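Local coordinates for carboxynorspermidine decarboxylase (Campylobacter jejuni subsp. jejuni 81116, PDB 3N29), which probably catalyses the pyridoxal-5'-phosphate-dependent decarboxylation of carboxynorspermidine to norspermidine, at residues Gly245-Val248 against Glu249-Ile252; Leu324-Arg327 against Glu328-Ile332. All blocks are in the same frame, centred on the assembly; numbering follows the deposited sequence.

Both contacts are local turns of the chain at the surface, one in each of the two folded parts of this decarboxylase. Contact 1 (Gly245-Ile252) starts helix 248-262, which lies between the last two strands of the eight-stranded parallel beta/alpha barrel. Contact 2 (Leu324-Ile332) is a beta turn that follows strand 321-325 in the mixed sheet. They do not touch: their centres are 33 Å apart and their nearest atoms about 21 Å apart. In contact 1 the Tyr246 side chain is about 10 Å from a bound pyridoxal-5'-phosphate and about 12 Å from a bound norspermidine.

Contact 1. Residues Gly245-Val248 against Glu249-Ile252; sequences GYDV and EKLI
Asp247 meets Lys250 and Leu251 where the backbone passes from an inverse gamma turn centred on Asp247 into helix 248-262. This is a helix N-cap. Leu251 N donates to Asp247 O at 3.2 Å, and Ile252 N donates to Val248 O at 3.0 Å. The capping bond runs from Lys250 N to Asp247 OD1, 3.1 Å. The N-H points at OD1 fairly directly, at 157°, but it arrives from above the carboxylate plane, 65° out of it. Asp247 CG is anti to the backbone N (chi1 -171°), which folds the carboxylate back over the first turn. The helix N-terminus would probably favour the negative charge there, while Glu249 OE1, 4.6 Å from Asp247 OD1, adds a like charge. The other oxygen, Asp247 OD2, rests on Lys250 CB at 3.3 Å. The extended Lys250 chain carries NZ onward to salt bridges with Glu213 and Asp210, so this helix is also tied to helix 209-223. Leu251 is buried. It turns toward the preceding loop and meets the edge of the Tyr246 ring, its CB lying near the ring plane. Ile241 touches both of these side chains, and Val64 of helix 51-68 touches Leu251 and Val248. One turn along the helix, Ile252 CD1 touches the CG1 branch of Val248 at 3.8 Å. The phenol end of Tyr246 finishes among the leucine methyls, with OH 3.7 Å from Leu251 CD2.

Contact 2. Residues Leu324-Arg327 against Glu328-Ile332; sequences LATR and ENEKI
Thr326 faces the returning chain and puts its two branches to different uses. OG1 takes the position between the backbone N and the carbonyl carbon (chi1 76°), within a type I beta turn from Thr326 to Asn329. There it accepts from Glu330 N at 3.1 Å and, weakly, from Glu328 N. A water lies 2.6 Å from Thr326 OG1; it donates to Glu330 OE1 and weakly to Glu328 OE1. The hydroxyl thus links both arms of the turn. The methyl CG2 meets Ile332 CG1 at 3.9 Å, the two side chains crossing at about a right angle. Arg327, in one of its two modelled conformers, forms a salt bridge with the adjacent Glu328. The glutamate bends at chi2 (71°) and brings its carboxylate back beside the extended arginine. In that conformer Arg327 NH1 donates to Glu328 OE2 at 2.9 Å. OE2 lies in the guanidinium plane and is met on its anti side, with the two planar groups 60° apart. The backbone closes the turn with Asn329 N to Thr326 O, 2.8 Å. Behind it, Thr326 N to Glu330 O and Ile332 N to Leu324 O flank a single antiparallel bridge of Ala325 with Lys331. In the same conformer Arg327 NE donates to Gly352 O, just before strand 354-360. Leu324 and Ala325 face Glu357 in a classic beta bulge, which pairs the strand leading into the turn with strand 354-360 of the mixed sheet.

Contact 1. Residues Gly245-Val248 against Glu249-Ile252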
loop_
_atom_site.group_PDB
_atom_site.type_symbol
_atom_site.label_atom_id
_atom_site.label_comp_id
_atom_site.label_asym_id
_atom_site.label_seq_id
_atom_site.Cartn_x
_atom_site.Cartn_y
_atom_site.Cartn_z
ATOM N N GLY A 245 17.147 1.913 -25.572
ATOM C CA GLY A 245 16.985 0.753 -26.442
ATOM C C GLY A 245 15.606 0.616 -27.099
ATOM O O GLY A 245 15.451 -0.119 -28.082
ATOM N N TYR A 246 14.593 1.322 -26.619
ATOM C CA TYR A 246 13.276 1.193 -27.249
ATOM C C TYR A 246 13.349 1.614 -28.727
ATOM O O TYR A 246 14.066 2.606 -29.094
ATOM C CB TYR A 246 12.238 2.033 -26.501
ATOM C CG TYR A 246 10.805 1.821 -26.960
ATOM C CD1 TYR A 246 9.939 0.931 -26.296
ATOM C CD2 TYR A 246 10.315 2.532 -28.051
ATOM C CE1 TYR A 246 8.609 0.751 -26.745
ATOM C CE2 TYR A 246 9.009 2.397 -28.478
ATOM C CZ TYR A 246 8.165 1.459 -27.852
ATOM O OH TYR A 246 6.874 1.329 -28.282
ATOM N N ASP A 247 12.593 0.914 -29.559
ATOM C CA ASP A 247 12.589 1.159 -31.028
ATOM C C ASP A 247 11.502 2.191 -31.331
ATOM O O ASP A 247 10.370 1.839 -31.723
ATOM C CB ASP A 247 12.280 -0.149 -31.758
ATOM C CG ASP A 247 12.473 -0.046 -33.241
ATOM O OD1 ASP A 247 12.661 1.080 -33.730
ATOM O OD2 ASP A 247 12.451 -1.109 -33.904
ATOM N N VAL A 248 11.860 3.452 -31.108
ATOM C CA VAL A 248 10.975 4.581 -31.260
ATOM C C VAL A 248 10.497 4.675 -32.712
ATOM O O VAL A 248 9.305 4.924 -32.986
ATOM C CB VAL A 248 11.702 5.888 -30.882
ATOM C CG1 VAL A 248 10.818 7.115 -31.152
ATOM C CG2 VAL A 248 12.061 5.864 -29.378
ATOM N N GLU A 249 11.446 4.500 -33.619
ATOM C CA GLU A 249 11.175 4.571 -35.047
ATOM C C GLU A 249 10.072 3.592 -35.425
ATOM O O GLU A 249 9.170 3.943 -36.224
ATOM C CB GLU A 249 12.429 4.225 -35.875
ATOM C CG GLU A 249 13.461 5.326 -36.034
ATOM C CD GLU A 249 14.711 4.831 -36.820
ATOM O OE1 GLU A 249 15.137 3.663 -36.604
ATOM O OE2 GLU A 249 15.294 5.601 -37.644
ATOM N N LYS A 250 10.140 2.371 -34.920
ATOM C CA LYS A 250 9.099 1.408 -35.231
ATOM C C LYS A 250 7.730 1.774 -34.649
ATOM O O LYS A 250 6.709 1.555 -35.301
ATOM C CB LYS A 250 9.510 0.041 -34.726
ATOM C CG LYS A 250 8.477 -1.012 -34.896
ATOM C CD LYS A 250 9.171 -2.301 -35.041
ATOM C CE LYS A 250 8.236 -3.394 -35.326
ATOM N NZ LYS A 250 9.002 -4.472 -35.847
ATOM N N LEU A 251 7.695 2.295 -33.408
ATOM C CA LEU A 251 6.445 2.755 -32.828
ATOM C C LEU A 251 5.802 3.759 -33.736
ATOM O O LEU A 251 4.603 3.673 -33.969
ATOM C CB LEU A 251 6.658 3.410 -31.463
ATOM C CG LEU A 251 5.444 4.052 -30.768
ATOM C CD1 LEU A 251 4.343 3.002 -30.488
ATOM C CD2 LEU A 251 5.893 4.710 -29.389
ATOM N N ILE A 252 6.590 4.725 -34.229
ATOM C CA ILE A 252 6.059 5.800 -35.080
ATOM C C ILE A 252 5.379 5.246 -36.366
ATOM O O ILE A 252 4.228 5.536 -36.649
ATOM C CB ILE A 252 7.153 6.817 -35.459
ATOM C CG1 ILE A 252 7.595 7.581 -34.203
ATOM C CG2 ILE A 252 6.653 7.746 -36.686
ATOM C CD1 ILE A 252 9.120 8.276 -34.291
#

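Contact 2. Residues Leu324-Arg327 against Glu328-Ile332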
loop_
_atom_site.group_PDB
_atom_site.type_symbol
_atom_site.label_atom_id
_atom_site.label_comp_id
_atom_site.label_asym_id
_atom_site.label_seq_id
_atom_site.Cartn_x
_atom_site.Cartn_y
_atom_site.Cartn_z
ATOM N N LEU A 324 23.885 -6.952 -3.917
ATOM C CA LEU A 324 24.497 -8.262 -3.637
ATOM C C LEU A 324 23.423 -9.361 -3.464
ATOM O O LEU A 324 23.650 -10.463 -3.895
ATOM C CB LEU A 324 25.285 -8.239 -2.351
ATOM C CG LEU A 324 26.488 -7.272 -2.381
ATOM C CD1 LEU A 324 26.991 -7.040 -0.929
ATOM C CD2 LEU A 324 27.633 -7.734 -3.278
ATOM N N ALA A 325 22.270 -9.036 -2.854
ATOM C CA ALA A 325 21.241 -10.022 -2.561
ATOM C C ALA A 325 19.966 -9.281 -2.317
ATOM O O ALA A 325 19.984 -8.150 -1.799
ATOM C CB ALA A 325 21.577 -10.881 -1.354
ATOM N N THR A 326 18.876 -9.935 -2.687
ATOM C CA THR A 326 17.533 -9.422 -2.398
ATOM C C THR A 326 17.052 -9.707 -1.017
ATOM O O THR A 326 17.568 -10.569 -0.262
ATOM C CB THR A 326 16.512 -9.998 -3.442
ATOM O OG1 THR A 326 16.218 -11.342 -3.121
ATOM C CG2 THR A 326 17.004 -9.919 -4.932
ATOM N N ARG A 327 16.008 -8.975 -0.608
ATOM C CA ARG A 327 15.290 -9.254 0.648
ATOM C C ARG A 327 14.852 -10.681 0.744
ATOM O O ARG A 327 14.784 -11.244 1.858
ATOM C CB ARG A 327 14.017 -8.359 0.682
ATOM C CG ARG A 327 13.011 -8.567 1.793
ATOM C CD ARG A 327 11.786 -7.703 1.546
ATOM N NE ARG A 327 10.617 -8.053 2.370
ATOM C CZ ARG A 327 9.626 -8.823 1.974
ATOM N NH1 ARG A 327 9.651 -9.402 0.797
ATOM N NH2 ARG A 327 8.623 -9.036 2.760
ATOM N N GLU A 328 14.533 -11.287 -0.410
ATOM C CA GLU A 328 14.099 -12.693 -0.431
ATOM C C GLU A 328 15.292 -13.690 -0.477
ATOM O O GLU A 328 15.101 -14.887 -0.730
ATOM C CB GLU A 328 13.120 -12.957 -1.599
ATOM C CG GLU A 328 11.830 -11.966 -1.670
ATOM C CD GLU A 328 12.091 -10.442 -2.113
ATOM O OE1 GLU A 328 13.024 -10.080 -2.891
ATOM O OE2 GLU A 328 11.323 -9.578 -1.617
ATOM N N ASN A 329 16.496 -13.189 -0.214
ATOM C CA ASN A 329 17.735 -14.006 -0.174
ATOM C C ASN A 329 18.219 -14.567 -1.485
ATOM O O ASN A 329 18.923 -15.564 -1.502
ATOM C CB ASN A 329 17.662 -15.122 0.875
ATOM C CG ASN A 329 17.464 -14.569 2.264
ATOM O OD1 ASN A 329 18.204 -13.694 2.694
ATOM N ND2 ASN A 329 16.462 -15.042 2.953
ATOM N N GLU A 330 17.839 -13.950 -2.577
ATOM C CA GLU A 330 18.355 -14.345 -3.853
ATOM C C GLU A 330 19.732 -13.698 -4.045
ATOM O O GLU A 330 19.871 -12.478 -3.991
ATOM C CB GLU A 330 17.429 -13.906 -4.976
ATOM C CG GLU A 330 17.772 -14.569 -6.251
ATOM C CD GLU A 330 17.125 -13.950 -7.497
ATOM O OE1 GLU A 330 16.155 -13.176 -7.343
ATOM O OE2 GLU A 330 17.640 -14.250 -8.633
ATOM N N LYS A 331 20.711 -14.506 -4.389
ATOM C CA LYS A 331 22.064 -14.020 -4.625
ATOM C C LYS A 331 22.115 -13.349 -5.974
ATOM O O LYS A 331 21.689 -13.962 -6.958
ATOM C CB LYS A 331 23.098 -15.165 -4.581
ATOM C CG LYS A 331 24.509 -14.632 -4.551
ATOM C CD LYS A 331 25.534 -15.747 -4.272
ATOM C CE LYS A 331 26.931 -15.150 -4.506
ATOM N NZ LYS A 331 27.991 -16.038 -4.037
ATOM N N ILE A 332 22.607 -12.108 -5.988
ATOM C CA ILE A 332 22.679 -11.305 -7.168
ATOM C C ILE A 332 24.142 -11.119 -7.610
ATOM O O ILE A 332 24.422 -11.227 -8.808
ATOM C CB ILE A 332 21.909 -9.987 -7.007
ATOM C CG1 ILE A 332 20.393 -10.249 -6.804
ATOM C CG2 ILE A 332 22.067 -9.062 -8.250
ATOM C CD1 ILE A 332 19.812 -10.998 -7.859
HETATM O O HOH W 1 14.515 -12.298 -4.912
#